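Local atomic coordinates of 1,3-1,4-beta-glucanase (Hordeum vulgare, PDB entry 1AQ0), a protein that hydrolyses 1,4-beta-glycosidic linkages in mixed-linkage 1,3-1,4-beta-D-glucans, using a TIM-barrel fold of glycosyl hydrolase family 17. Residues M7-L12 against N279-D284; P13-V18 against Q37-A42; I48-G53 against P81-R86; N101-M106 against G152-F157; G141-E146 against T216-H221. All blocks are in the same frame, centred on the assembly; numbering follows the deposited sequence.

How the contacts relate
Five contacts lie in different parts of a (beta/alpha)8 barrel, and their chemistry varies with their place. Contact 1 joins two loops at the surface, after the first and last barrel strands, almost wholly through amides, backbone groups and water. Contact 2, also superficial, packs two neighbouring helices by alanine methyls; M7 of contact 1 touches A39 there. Contact 3, partly buried, lies in the parallel sheet and combines strand bonding with apolar packing, and L40 of contact 2 rests on its V83 and F85. Contact 4 is a buried helix pair made of aliphatic groups and a Met-aromatic contact. Contact 5, partly buried and mixed in character, shares helix 145-161 with contact 4.

Contact 1: residues M7-L12 against N279-D284; sequences MSANNL and NENQKD
The loops that follow the first and last strands of the TIM barrel meet here, S8 to N10 lying against the type I turn that runs from E280 to K283. S8 is the centre of an inverse gamma turn, and both of its peptide groups are used. Its N-H goes to E280 OE1 (2.9 Å), approaching the anti side of the carboxylate from outside its plane, while S8 O accepts Q282 N at 3.0 Å. Further along, N281 works as a two-ended clamp. With its CG between the backbone N and the carbonyl carbon (chi1 69°), the amide faces N10: OD1 takes N10 N on a lone pair at 3.1 Å, and ND2 donates to N10 OD1 over 2.8 Å in a nearly straight bond (171°). The two amides stand almost perpendicular, so that ND2 arrives above the N10 carbonyl plane. The N11 amide, by contrast, runs nearly parallel to that of N281, whose ND2 lies over its face. One water donates to N11 OD1 and N279 O and accepts N281 N. An alanine in place of N281 would probably leave N10 N and N10 OD1 without their mates across the contact and its loop less firmly held. Since apolar contact is slight, this surface junction is likely to depend on the direction of its hydrogen bonds more than on hydrophobic burial.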
# COMPACT_ATOMS: atom_id res chain seq x y z
N MET A 7 -4.07 20.92 -25.08
CA MET A 7 -3.82 22.03 -25.99
C MET A 7 -4.69 22.08 -27.25
O MET A 7 -4.31 22.71 -28.24
CB MET A 7 -2.34 22.03 -26.40
CG MET A 7 -1.36 22.19 -25.24
SD MET A 7 0.35 22.00 -25.77
CE MET A 7 1.20 21.98 -24.22
N SER A 8 -5.86 21.45 -27.22
CA SER A 8 -6.75 21.47 -28.39
C SER A 8 -7.59 22.74 -28.37
O SER A 8 -8.79 22.71 -28.17
CB SER A 8 -7.66 20.23 -28.40
OG SER A 8 -6.90 19.04 -28.34
N ALA A 9 -6.92 23.87 -28.59
CA ALA A 9 -7.58 25.16 -28.59
C ALA A 9 -6.70 26.15 -29.33
O ALA A 9 -5.50 25.92 -29.49
CB ALA A 9 -7.81 25.62 -27.15
N ASN A 10 -7.28 27.26 -29.75
CA ASN A 10 -6.53 28.27 -30.49
C ASN A 10 -6.39 29.60 -29.76
O ASN A 10 -5.93 30.59 -30.34
CB ASN A 10 -7.20 28.52 -31.85
CG ASN A 10 -8.64 28.99 -31.72
OD1 ASN A 10 -9.05 29.55 -30.69
ND2 ASN A 10 -9.43 28.75 -32.76
N ASN A 11 -6.76 29.62 -28.48
CA ASN A 11 -6.70 30.86 -27.70
C ASN A 11 -6.10 30.71 -26.31
O ASN A 11 -6.40 31.50 -25.41
CB ASN A 11 -8.11 31.45 -27.58
CG ASN A 11 -9.10 30.50 -26.91
OD1 ASN A 11 -8.77 29.34 -26.64
ND2 ASN A 11 -10.31 30.98 -26.65
N LEU A 12 -5.24 29.71 -26.12
CA LEU A 12 -4.62 29.50 -24.82
C LEU A 12 -3.42 30.41 -24.60
O LEU A 12 -2.84 30.93 -25.56
CB LEU A 12 -4.21 28.04 -24.65
CG LEU A 12 -5.29 26.97 -24.79
CD1 LEU A 12 -4.71 25.62 -24.42
CD2 LEU A 12 -6.48 27.30 -23.90
N ASN A 279 -10.36 25.24 -20.70
CA ASN A 279 -11.48 24.83 -21.53
C ASN A 279 -10.81 24.80 -22.92
O ASN A 279 -9.99 25.67 -23.23
CB ASN A 279 -12.59 25.90 -21.52
CG ASN A 279 -13.55 25.75 -20.34
OD1 ASN A 279 -13.59 24.72 -19.68
ND2 ASN A 279 -14.33 26.79 -20.09
N GLU A 280 -11.13 23.81 -23.73
CA GLU A 280 -10.51 23.70 -25.04
C GLU A 280 -11.54 23.85 -26.14
O GLU A 280 -12.38 22.97 -26.35
CB GLU A 280 -9.77 22.36 -25.14
CG GLU A 280 -8.57 22.31 -24.22
CD GLU A 280 -7.98 20.93 -24.10
OE1 GLU A 280 -7.56 20.37 -25.12
OE2 GLU A 280 -7.94 20.42 -22.96
N ASN A 281 -11.48 24.98 -26.84
CA ASN A 281 -12.44 25.28 -27.90
C ASN A 281 -12.38 24.47 -29.20
O ASN A 281 -13.28 24.58 -30.03
CB ASN A 281 -12.46 26.79 -28.20
CG ASN A 281 -11.19 27.29 -28.87
OD1 ASN A 281 -10.23 26.55 -29.06
ND2 ASN A 281 -11.18 28.56 -29.23
N GLN A 282 -11.35 23.66 -29.38
CA GLN A 282 -11.25 22.86 -30.59
C GLN A 282 -11.64 21.41 -30.35
O GLN A 282 -11.23 20.52 -31.09
CB GLN A 282 -9.88 22.97 -31.24
CG GLN A 282 -9.65 24.33 -31.87
CD GLN A 282 -8.33 24.44 -32.58
OE1 GLN A 282 -8.14 25.33 -33.41
NE2 GLN A 282 -7.39 23.56 -32.25
N LYS A 283 -12.38 21.17 -29.28
CA LYS A 283 -12.87 19.84 -28.97
C LYS A 283 -14.32 19.81 -29.42
O LYS A 283 -14.84 20.83 -29.90
CB LYS A 283 -12.76 19.54 -27.47
CG LYS A 283 -11.40 19.01 -27.06
CD LYS A 283 -11.36 18.75 -25.57
CE LYS A 283 -10.18 17.89 -25.18
NZ LYS A 283 -10.35 16.49 -25.65
N ASP A 284 -14.99 18.67 -29.30
CA ASP A 284 -16.39 18.55 -29.70
C ASP A 284 -17.28 19.49 -28.89
O ASP A 284 -17.00 19.76 -27.71
CB ASP A 284 -16.90 17.11 -29.53
CG ASP A 284 -16.27 16.14 -30.51
OD1 ASP A 284 -15.98 16.53 -31.66
OD2 ASP A 284 -16.08 14.96 -30.12
O HOH W 1 -6.52 17.85 -25.27
O HOH W 2 -10.29 27.25 -25.45

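Contact 2: residues P13-V18 against Q37-A42; sequences PAASTV and QAALQA
The flat groups at this junction are peptide planes, and each of two carries a methyl from the other helix. A15 CB lies over one face of the A38-A39 peptide, 3.7 Å from A38 C and 3.8 Å from A39 N. In return, A42 CB sits over a face of the A15-S16 peptide, 3.9 Å from S16 N, and A42 CB is 3.8 Å from S16 CA. The exchange is thus methyl against backbone in both directions, and methyl meets methyl less closely: A15 CB is 4.0 Å from A38 CB and 4.4 Å from both A39 CB and A42 CB, so that it rests among three alanines of the facing helix. With methyls making the closest approaches, the backbones come near: A15 CA and A39 CA are 5.1 Å apart. The contact is small and purely van der Waals. It falls in the first turn of helix 15-25, which A14 precedes at the N-cap position, whereas helix 37-43 contributes A38, A39 and A42, from one side. These helices flank strand 29-32 in sequence, and they pack side by side in the outer layer of the barrel. A39 and L40 reach inward to L32 of that strand, L40 also touches Y80, and V18 meets Y5; N36 OD1 accepts A39 N at the start of helix 37-43.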
# COMPACT_ATOMS: atom_id res chain seq x y z
N PRO A 13 -3.06 30.66 -23.32
CA PRO A 13 -1.91 31.51 -22.98
C PRO A 13 -0.63 30.82 -23.43
O PRO A 13 -0.62 29.61 -23.67
CB PRO A 13 -1.98 31.57 -21.45
CG PRO A 13 -3.42 31.40 -21.16
CD PRO A 13 -3.82 30.31 -22.11
N ALA A 14 0.44 31.60 -23.56
CA ALA A 14 1.73 31.05 -23.95
C ALA A 14 2.16 30.03 -22.89
O ALA A 14 1.79 30.16 -21.72
CB ALA A 14 2.76 32.17 -24.07
N ALA A 15 2.96 29.05 -23.28
CA ALA A 15 3.40 28.00 -22.37
C ALA A 15 4.07 28.50 -21.10
O ALA A 15 3.84 27.96 -20.02
CB ALA A 15 4.30 27.00 -23.11
N SER A 16 4.88 29.55 -21.22
CA SER A 16 5.58 30.11 -20.06
C SER A 16 4.61 30.71 -19.04
O SER A 16 4.88 30.71 -17.83
CB SER A 16 6.59 31.17 -20.51
OG SER A 16 6.00 32.05 -21.45
N THR A 17 3.49 31.23 -19.52
CA THR A 17 2.48 31.80 -18.65
C THR A 17 1.74 30.66 -17.94
O THR A 17 1.45 30.74 -16.74
CB THR A 17 1.48 32.64 -19.46
OG1 THR A 17 2.19 33.68 -20.14
CG2 THR A 17 0.41 33.24 -18.56
N VAL A 18 1.49 29.58 -18.67
CA VAL A 18 0.80 28.43 -18.10
C VAL A 18 1.65 27.84 -16.98
O VAL A 18 1.14 27.55 -15.90
CB VAL A 18 0.50 27.36 -19.18
CG1 VAL A 18 -0.22 26.16 -18.55
CG2 VAL A 18 -0.37 27.96 -20.28
N GLN A 37 7.37 21.35 -27.56
CA GLN A 37 8.62 22.07 -27.37
C GLN A 37 8.52 23.33 -26.52
O GLN A 37 9.38 23.56 -25.69
CB GLN A 37 9.24 22.39 -28.73
CG GLN A 37 9.62 21.14 -29.51
CD GLN A 37 9.69 21.37 -31.01
OE1 GLN A 37 8.69 21.20 -31.72
NE2 GLN A 37 10.87 21.75 -31.50
N ALA A 38 7.50 24.14 -26.75
CA ALA A 38 7.33 25.37 -25.98
C ALA A 38 7.13 25.04 -24.50
O ALA A 38 7.73 25.66 -23.61
CB ALA A 38 6.15 26.15 -26.52
N ALA A 39 6.30 24.03 -24.24
CA ALA A 39 6.02 23.61 -22.87
C ALA A 39 7.24 23.00 -22.19
O ALA A 39 7.54 23.34 -21.05
CB ALA A 39 4.86 22.62 -22.85
N LEU A 40 7.95 22.12 -22.89
CA LEU A 40 9.13 21.48 -22.31
C LEU A 40 10.24 22.48 -22.03
O LEU A 40 10.95 22.36 -21.04
CB LEU A 40 9.62 20.33 -23.21
CG LEU A 40 8.68 19.13 -23.24
CD1 LEU A 40 9.19 18.09 -24.21
CD2 LEU A 40 8.57 18.52 -21.85
N GLN A 41 10.34 23.52 -22.86
CA GLN A 41 11.34 24.56 -22.66
C GLN A 41 10.98 25.39 -21.43
O GLN A 41 11.84 25.67 -20.59
CB GLN A 41 11.46 25.44 -23.92
CG GLN A 41 12.17 24.74 -25.10
CD GLN A 41 11.88 25.36 -26.47
OE1 GLN A 41 11.83 26.58 -26.62
NE2 GLN A 41 11.71 24.51 -27.48
N ALA A 42 9.70 25.70 -21.28
CA ALA A 42 9.20 26.50 -20.16
C ALA A 42 9.12 25.81 -18.80
O ALA A 42 9.25 26.47 -17.76
CB ALA A 42 7.84 27.08 -20.52

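Contact 3: residues I48-G53 against P81-R86; sequences INVVVG and PKVSFR
Two backbone hydrogen bonds centre on V50: its N donates to S84 O at 2.9 Å, and its O accepts R86 N at 2.8 Å. Both are fairly straight, the second at 163°. Weaker CA-H...O contacts run beside them, from N49 CA to S84 O and from F85 CA to V50 O. A water links the chains further back, donating to I48 O and accepting S84 N, where S84 forms the centre of an inverse gamma turn. V50 bonding to the residues on either side of F85 is the pattern of adjacent parallel strands; strands 49-54 and 84-92 lie side by side in the TIM barrel, joined by a crossover through helices 59-64 and 66-78. The short segments are strongly twisted, at 55° to one another. Apolar contacts gather where V50 and F85 point to the same face of the sheet. V50 CG2 meets V83 CG1 at 3.7 Å, and V83 CG1 itself lies over the centre of one face of the F85 ring. V52 places CG1 between its backbone N and carbonyl carbon (chi1 61°), which brings that methyl obliquely to F85 CE1 at 3.8 Å. Helix 37-43 covers this group with V43 and L40, and I77 comes from helix 66-78. The aliphatic part of R86 contributes as well: its extended chain passes N49 CB at CD, 4.1 Å away, before NE forms a salt bridge with E271.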
# COMPACT_ATOMS: atom_id res chain seq x y z
N ILE A 48 8.41 21.17 -11.34
CA ILE A 48 7.13 20.55 -11.67
C ILE A 48 7.41 19.20 -12.33
O ILE A 48 8.22 19.11 -13.25
CB ILE A 48 6.30 21.45 -12.62
CG1 ILE A 48 5.97 22.77 -11.92
CG2 ILE A 48 5.00 20.75 -13.02
CD1 ILE A 48 5.35 23.80 -12.82
N ASN A 49 6.78 18.15 -11.81
CA ASN A 49 6.96 16.81 -12.37
C ASN A 49 6.21 16.74 -13.69
O ASN A 49 5.08 17.23 -13.79
CB ASN A 49 6.46 15.74 -11.41
CG ASN A 49 7.21 15.75 -10.09
OD1 ASN A 49 8.43 15.64 -10.06
ND2 ASN A 49 6.48 15.92 -9.00
N VAL A 50 6.81 16.10 -14.68
CA VAL A 50 6.20 16.01 -16.00
C VAL A 50 5.95 14.60 -16.50
O VAL A 50 6.82 13.74 -16.40
CB VAL A 50 7.06 16.75 -17.07
CG1 VAL A 50 6.46 16.58 -18.47
CG2 VAL A 50 7.19 18.23 -16.74
N VAL A 51 4.74 14.37 -16.98
CA VAL A 51 4.37 13.11 -17.60
C VAL A 51 4.29 13.51 -19.08
O VAL A 51 3.50 14.38 -19.44
CB VAL A 51 2.98 12.61 -17.14
CG1 VAL A 51 2.54 11.40 -17.97
CG2 VAL A 51 3.02 12.25 -15.67
N VAL A 52 5.15 12.95 -19.91
CA VAL A 52 5.14 13.30 -21.33
C VAL A 52 4.61 12.13 -22.15
O VAL A 52 4.98 10.98 -21.92
CB VAL A 52 6.54 13.73 -21.83
CG1 VAL A 52 7.55 12.61 -21.67
CG2 VAL A 52 6.47 14.19 -23.29
N GLY A 53 3.70 12.42 -23.07
CA GLY A 53 3.14 11.36 -23.87
C GLY A 53 3.72 11.24 -25.26
O GLY A 53 4.30 12.19 -25.79
N PRO A 81 17.37 18.40 -20.24
CA PRO A 81 17.96 17.96 -18.98
C PRO A 81 17.44 18.65 -17.72
O PRO A 81 17.59 18.13 -16.62
CB PRO A 81 19.45 18.21 -19.19
CG PRO A 81 19.46 19.40 -20.09
CD PRO A 81 18.39 19.05 -21.09
N LYS A 82 16.84 19.83 -17.87
CA LYS A 82 16.32 20.57 -16.72
C LYS A 82 14.87 20.19 -16.37
O LYS A 82 14.31 20.72 -15.41
CB LYS A 82 16.39 22.08 -16.98
CG LYS A 82 17.77 22.58 -17.34
CD LYS A 82 17.73 24.06 -17.64
CE LYS A 82 19.12 24.57 -17.99
NZ LYS A 82 19.17 26.06 -18.00
N VAL A 83 14.25 19.32 -17.17
CA VAL A 83 12.88 18.90 -16.90
C VAL A 83 12.82 17.69 -15.98
O VAL A 83 13.54 16.72 -16.16
CB VAL A 83 12.11 18.59 -18.21
CG1 VAL A 83 10.69 18.10 -17.90
CG2 VAL A 83 12.05 19.82 -19.09
N SER A 84 11.94 17.76 -14.98
CA SER A 84 11.77 16.66 -14.04
C SER A 84 10.78 15.64 -14.60
O SER A 84 9.62 15.62 -14.22
CB SER A 84 11.26 17.19 -12.70
OG SER A 84 12.13 18.19 -12.20
N PHE A 85 11.25 14.82 -15.54
CA PHE A 85 10.40 13.80 -16.15
C PHE A 85 10.10 12.72 -15.13
O PHE A 85 10.99 12.27 -14.40
CB PHE A 85 11.10 13.17 -17.36
CG PHE A 85 11.17 14.08 -18.55
CD1 PHE A 85 10.02 14.38 -19.27
CD2 PHE A 85 12.38 14.60 -18.96
CE1 PHE A 85 10.08 15.20 -20.40
CE2 PHE A 85 12.46 15.43 -20.09
CZ PHE A 85 11.30 15.73 -20.81
N ARG A 86 8.84 12.29 -15.09
CA ARG A 86 8.41 11.26 -14.16
C ARG A 86 8.06 10.01 -14.96
O ARG A 86 8.59 8.93 -14.70
CB ARG A 86 7.22 11.77 -13.35
CG ARG A 86 6.77 10.88 -12.22
CD ARG A 86 5.98 11.70 -11.22
NE ARG A 86 5.29 10.89 -10.22
CZ ARG A 86 5.88 10.08 -9.35
NH1 ARG A 86 7.21 9.95 -9.35
NH2 ARG A 86 5.15 9.41 -8.47
O HOH W 3 10.39 20.26 -14.69

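Contact 4: residues N101-M106 against G152-F157; sequences NLVPAM and GPVVQF
M106 and F157 meet across this helix pair, their side chains crossing at a slant. The methionine leaves its helix with CG anti to the carbonyl carbon, and the bend at chi3 (-94°) swings the terminal methyl CE toward V154, while CB and SD stay beside F157. M106 CB lies 3.7 Å from F157 CE2, obliquely to the ring. SD stands 5.0 Å from the F157 ring centroid, well away from the ring normal, as an oblique Met-aromatic contact. M106 CE itself comes within 3.9 Å of V154 CG2; these two side chains cross at about a right angle. V154 CG2 is a shared point, since V103 CG2 reaches it at 3.9 Å and L102 CD2 at 4.0 Å, both from oblique directions. V103 is likewise divided between partners. Its CG2 also meets P153 CB (4.0 Å) beside the kink in the second helix, whereas CG1 only grazes F157 CB. Three residues of one helix therefore interleave with three of the other through aliphatic groups, a proline ring and a phenyl ring, without polar bonding between them. The axes of the short helical segments come within 9.9 Å, and their directions differ by 24°, so the helices run roughly side by side, as successive outer helices of a TIM barrel do. Strand 122-128 falls between them in sequence and lies beneath: L102, M106 and V154 all touch T125, and M106 also reaches V123 and V90 of strand 84-92. Helix 59-64 packs against the other flank of helix 102-115 through A63, which meets P104 and A105.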
# COMPACT_ATOMS: atom_id res chain seq x y z
N ASN A 101 0.71 -2.70 -31.32
CA ASN A 101 1.97 -1.96 -31.30
C ASN A 101 2.33 -1.42 -29.92
O ASN A 101 3.43 -0.92 -29.71
CB ASN A 101 1.90 -0.78 -32.27
CG ASN A 101 1.83 -1.21 -33.72
OD1 ASN A 101 2.50 -2.16 -34.13
ND2 ASN A 101 1.04 -0.50 -34.50
N LEU A 102 1.39 -1.52 -28.99
CA LEU A 102 1.56 -1.02 -27.63
C LEU A 102 2.78 -1.55 -26.89
O LEU A 102 3.69 -0.79 -26.57
CB LEU A 102 0.27 -1.27 -26.84
CG LEU A 102 -0.20 -0.27 -25.79
CD1 LEU A 102 -0.06 1.16 -26.28
CD2 LEU A 102 -1.65 -0.59 -25.46
N VAL A 103 2.82 -2.85 -26.62
CA VAL A 103 3.96 -3.42 -25.90
C VAL A 103 5.29 -3.23 -26.64
O VAL A 103 6.28 -2.83 -26.03
CB VAL A 103 3.73 -4.91 -25.53
CG1 VAL A 103 4.95 -5.48 -24.84
CG2 VAL A 103 2.52 -5.02 -24.61
N PRO A 104 5.32 -3.49 -27.96
CA PRO A 104 6.58 -3.30 -28.69
C PRO A 104 7.11 -1.87 -28.55
O PRO A 104 8.30 -1.65 -28.29
CB PRO A 104 6.18 -3.60 -30.13
CG PRO A 104 5.13 -4.63 -29.97
CD PRO A 104 4.30 -4.09 -28.83
N ALA A 105 6.21 -0.89 -28.68
CA ALA A 105 6.59 0.51 -28.56
C ALA A 105 7.09 0.83 -27.15
O ALA A 105 8.09 1.54 -27.00
CB ALA A 105 5.41 1.41 -28.92
N MET A 106 6.42 0.31 -26.13
CA MET A 106 6.83 0.56 -24.75
C MET A 106 8.20 -0.05 -24.48
O MET A 106 9.04 0.57 -23.83
CB MET A 106 5.80 0.01 -23.75
CG MET A 106 4.48 0.77 -23.72
SD MET A 106 3.40 0.20 -22.37
CE MET A 106 2.43 -0.97 -23.17
N GLY A 152 -3.37 -8.20 -21.08
CA GLY A 152 -2.56 -9.22 -20.44
C GLY A 152 -1.09 -8.89 -20.59
O GLY A 152 -0.39 -8.72 -19.60
N PRO A 153 -0.59 -8.80 -21.83
CA PRO A 153 0.81 -8.47 -22.12
C PRO A 153 1.23 -7.09 -21.58
O PRO A 153 2.37 -6.92 -21.14
CB PRO A 153 0.85 -8.49 -23.65
CG PRO A 153 -0.15 -9.54 -23.98
CD PRO A 153 -1.29 -9.23 -23.05
N VAL A 154 0.33 -6.12 -21.63
CA VAL A 154 0.62 -4.77 -21.12
C VAL A 154 0.90 -4.82 -19.61
O VAL A 154 1.94 -4.37 -19.14
CB VAL A 154 -0.54 -3.79 -21.41
CG1 VAL A 154 -0.40 -2.50 -20.60
CG2 VAL A 154 -0.59 -3.46 -22.90
N VAL A 155 -0.04 -5.40 -18.86
CA VAL A 155 0.08 -5.52 -17.41
C VAL A 155 1.34 -6.32 -17.04
O VAL A 155 2.06 -5.95 -16.11
CB VAL A 155 -1.19 -6.18 -16.80
CG1 VAL A 155 -0.97 -6.52 -15.34
CG2 VAL A 155 -2.38 -5.24 -16.94
N GLN A 156 1.62 -7.37 -17.80
CA GLN A 156 2.79 -8.21 -17.56
C GLN A 156 4.09 -7.43 -17.79
O GLN A 156 5.05 -7.59 -17.04
CB GLN A 156 2.73 -9.48 -18.42
CG GLN A 156 1.63 -10.45 -17.95
CD GLN A 156 1.19 -11.45 -19.02
OE1 GLN A 156 1.91 -11.71 -19.99
NE2 GLN A 156 -0.01 -12.01 -18.84
N PHE A 157 4.09 -6.56 -18.80
CA PHE A 157 5.27 -5.74 -19.09
C PHE A 157 5.48 -4.76 -17.94
O PHE A 157 6.61 -4.56 -17.49
CB PHE A 157 5.08 -4.97 -20.41
CG PHE A 157 6.07 -3.85 -20.61
CD1 PHE A 157 7.35 -4.11 -21.09
CD2 PHE A 157 5.73 -2.53 -20.31
CE1 PHE A 157 8.28 -3.08 -21.25
CE2 PHE A 157 6.65 -1.50 -20.48
CZ PHE A 157 7.93 -1.78 -20.95

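Contact 5: residues G141-E146 against T216-H221; sequences GSFTGE and TAMGKH
G141 O receives the ammonium group of K220 at 2.9 Å from NZ, the shortest polar bond between these segments. The lysine's extended chain reaches across to the loop, and NZ stands 48° above the carbonyl plane, not on a lone pair. T216 CG2 lies 3.6 Å from G141 O, while T216 OG1 turns to P138 O. G141 has little room for a side chain, since a beta carbon would come close to T216 CB. Apolar contact centres on F143. The methyl of A217 sits squarely over one face of its ring, with CB 3.7 Å from the F143 centroid and only 12° off the normal, a well-formed CH-pi contact; the same A217 CB also touches S142 CA at 3.7 Å. At the ring edge H221 CD2 approaches F143 CD2 (3.8 Å), the two rings meeting obliquely with their planes at 45°. A water joins the same residues by a second route: it accepts F143 N at 3.0 Å and, more weakly, H221 NE2, lying in the plane of the imidazole. The small antiparallel hairpin of strands 132-134 and 142-143 is thereby fastened to the C-terminal part of helix 206-219 and the residues after it, with L132 touching both F143 and A217. A serine in place of F143 would probably open a gap over the A217 methyl and leave the H221 ring freer to turn. The buried F143 is thus held by apolar contact, while the polar bonds from the exposed lysine and the bridging water reach backbone O and N.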
# COMPACT_ATOMS: atom_id res chain seq x y z
N GLY A 141 -14.43 -6.96 -10.71
CA GLY A 141 -13.82 -6.19 -11.77
C GLY A 141 -13.05 -7.01 -12.79
O GLY A 141 -12.29 -7.91 -12.43
N SER A 142 -13.24 -6.70 -14.07
CA SER A 142 -12.54 -7.41 -15.13
C SER A 142 -12.59 -6.62 -16.42
O SER A 142 -13.46 -5.76 -16.60
CB SER A 142 -13.15 -8.80 -15.33
OG SER A 142 -14.55 -8.70 -15.52
N PHE A 143 -11.61 -6.86 -17.29
CA PHE A 143 -11.56 -6.19 -18.58
C PHE A 143 -12.53 -6.87 -19.54
O PHE A 143 -13.00 -7.98 -19.28
CB PHE A 143 -10.14 -6.27 -19.18
CG PHE A 143 -9.10 -5.59 -18.35
CD1 PHE A 143 -9.25 -4.26 -17.95
CD2 PHE A 143 -7.96 -6.28 -17.96
CE1 PHE A 143 -8.29 -3.63 -17.17
CE2 PHE A 143 -6.99 -5.66 -17.17
CZ PHE A 143 -7.15 -4.33 -16.78
N THR A 144 -12.86 -6.17 -20.62
CA THR A 144 -13.74 -6.72 -21.65
C THR A 144 -12.94 -7.82 -22.34
O THR A 144 -11.71 -7.85 -22.23
CB THR A 144 -14.09 -5.65 -22.69
OG1 THR A 144 -12.89 -5.11 -23.25
CG2 THR A 144 -14.90 -4.53 -22.06
N GLY A 145 -13.62 -8.68 -23.09
CA GLY A 145 -12.94 -9.76 -23.78
C GLY A 145 -11.88 -9.23 -24.73
O GLY A 145 -10.75 -9.72 -24.76
N GLU A 146 -12.24 -8.17 -25.46
CA GLU A 146 -11.33 -7.54 -26.41
C GLU A 146 -10.13 -6.92 -25.71
O GLU A 146 -8.98 -7.13 -26.11
CB GLU A 146 -12.06 -6.45 -27.21
CG GLU A 146 -11.18 -5.76 -28.25
CD GLU A 146 -11.84 -4.55 -28.90
OE1 GLU A 146 -13.03 -4.64 -29.27
OE2 GLU A 146 -11.15 -3.51 -29.05
N THR A 216 -8.57 -5.09 -9.31
CA THR A 216 -8.99 -6.49 -9.38
C THR A 216 -8.70 -7.05 -10.77
O THR A 216 -8.11 -8.13 -10.92
CB THR A 216 -10.48 -6.64 -9.04
OG1 THR A 216 -10.72 -6.15 -7.72
CG2 THR A 216 -10.90 -8.10 -9.09
N ALA A 217 -9.04 -6.28 -11.80
CA ALA A 217 -8.83 -6.69 -13.18
C ALA A 217 -7.35 -6.94 -13.46
O ALA A 217 -7.00 -7.92 -14.12
CB ALA A 217 -9.38 -5.66 -14.13
N MET A 218 -6.49 -6.05 -12.97
CA MET A 218 -5.05 -6.19 -13.15
C MET A 218 -4.51 -7.43 -12.44
O MET A 218 -3.64 -8.12 -12.97
CB MET A 218 -4.31 -4.96 -12.62
CG MET A 218 -4.37 -3.73 -13.52
SD MET A 218 -3.33 -2.40 -12.90
CE MET A 218 -4.37 -1.72 -11.70
N GLY A 219 -5.01 -7.70 -11.24
CA GLY A 219 -4.57 -8.85 -10.47
C GLY A 219 -4.84 -10.15 -11.20
O GLY A 219 -4.05 -11.09 -11.12
N LYS A 220 -5.96 -10.19 -11.92
CA LYS A 220 -6.37 -11.36 -12.70
C LYS A 220 -5.48 -11.59 -13.93
O LYS A 220 -5.65 -12.59 -14.64
CB LYS A 220 -7.82 -11.22 -13.17
CG LYS A 220 -8.86 -11.24 -12.07
CD LYS A 220 -10.26 -11.11 -12.67
CE LYS A 220 -11.32 -11.05 -11.59
NZ LYS A 220 -12.68 -10.82 -12.16
N HIS A 221 -4.58 -10.65 -14.21
CA HIS A 221 -3.69 -10.77 -15.36
C HIS A 221 -2.22 -10.75 -14.99
O HIS A 221 -1.37 -10.48 -15.84
CB HIS A 221 -3.98 -9.68 -16.39
CG HIS A 221 -5.23 -9.91 -17.17
ND1 HIS A 221 -5.24 -10.55 -18.40
CD2 HIS A 221 -6.52 -9.60 -16.91
CE1 HIS A 221 -6.47 -10.62 -18.85
NE2 HIS A 221 -7.27 -10.05 -17.97
O HOH W 4 -9.68 -9.02 -16.39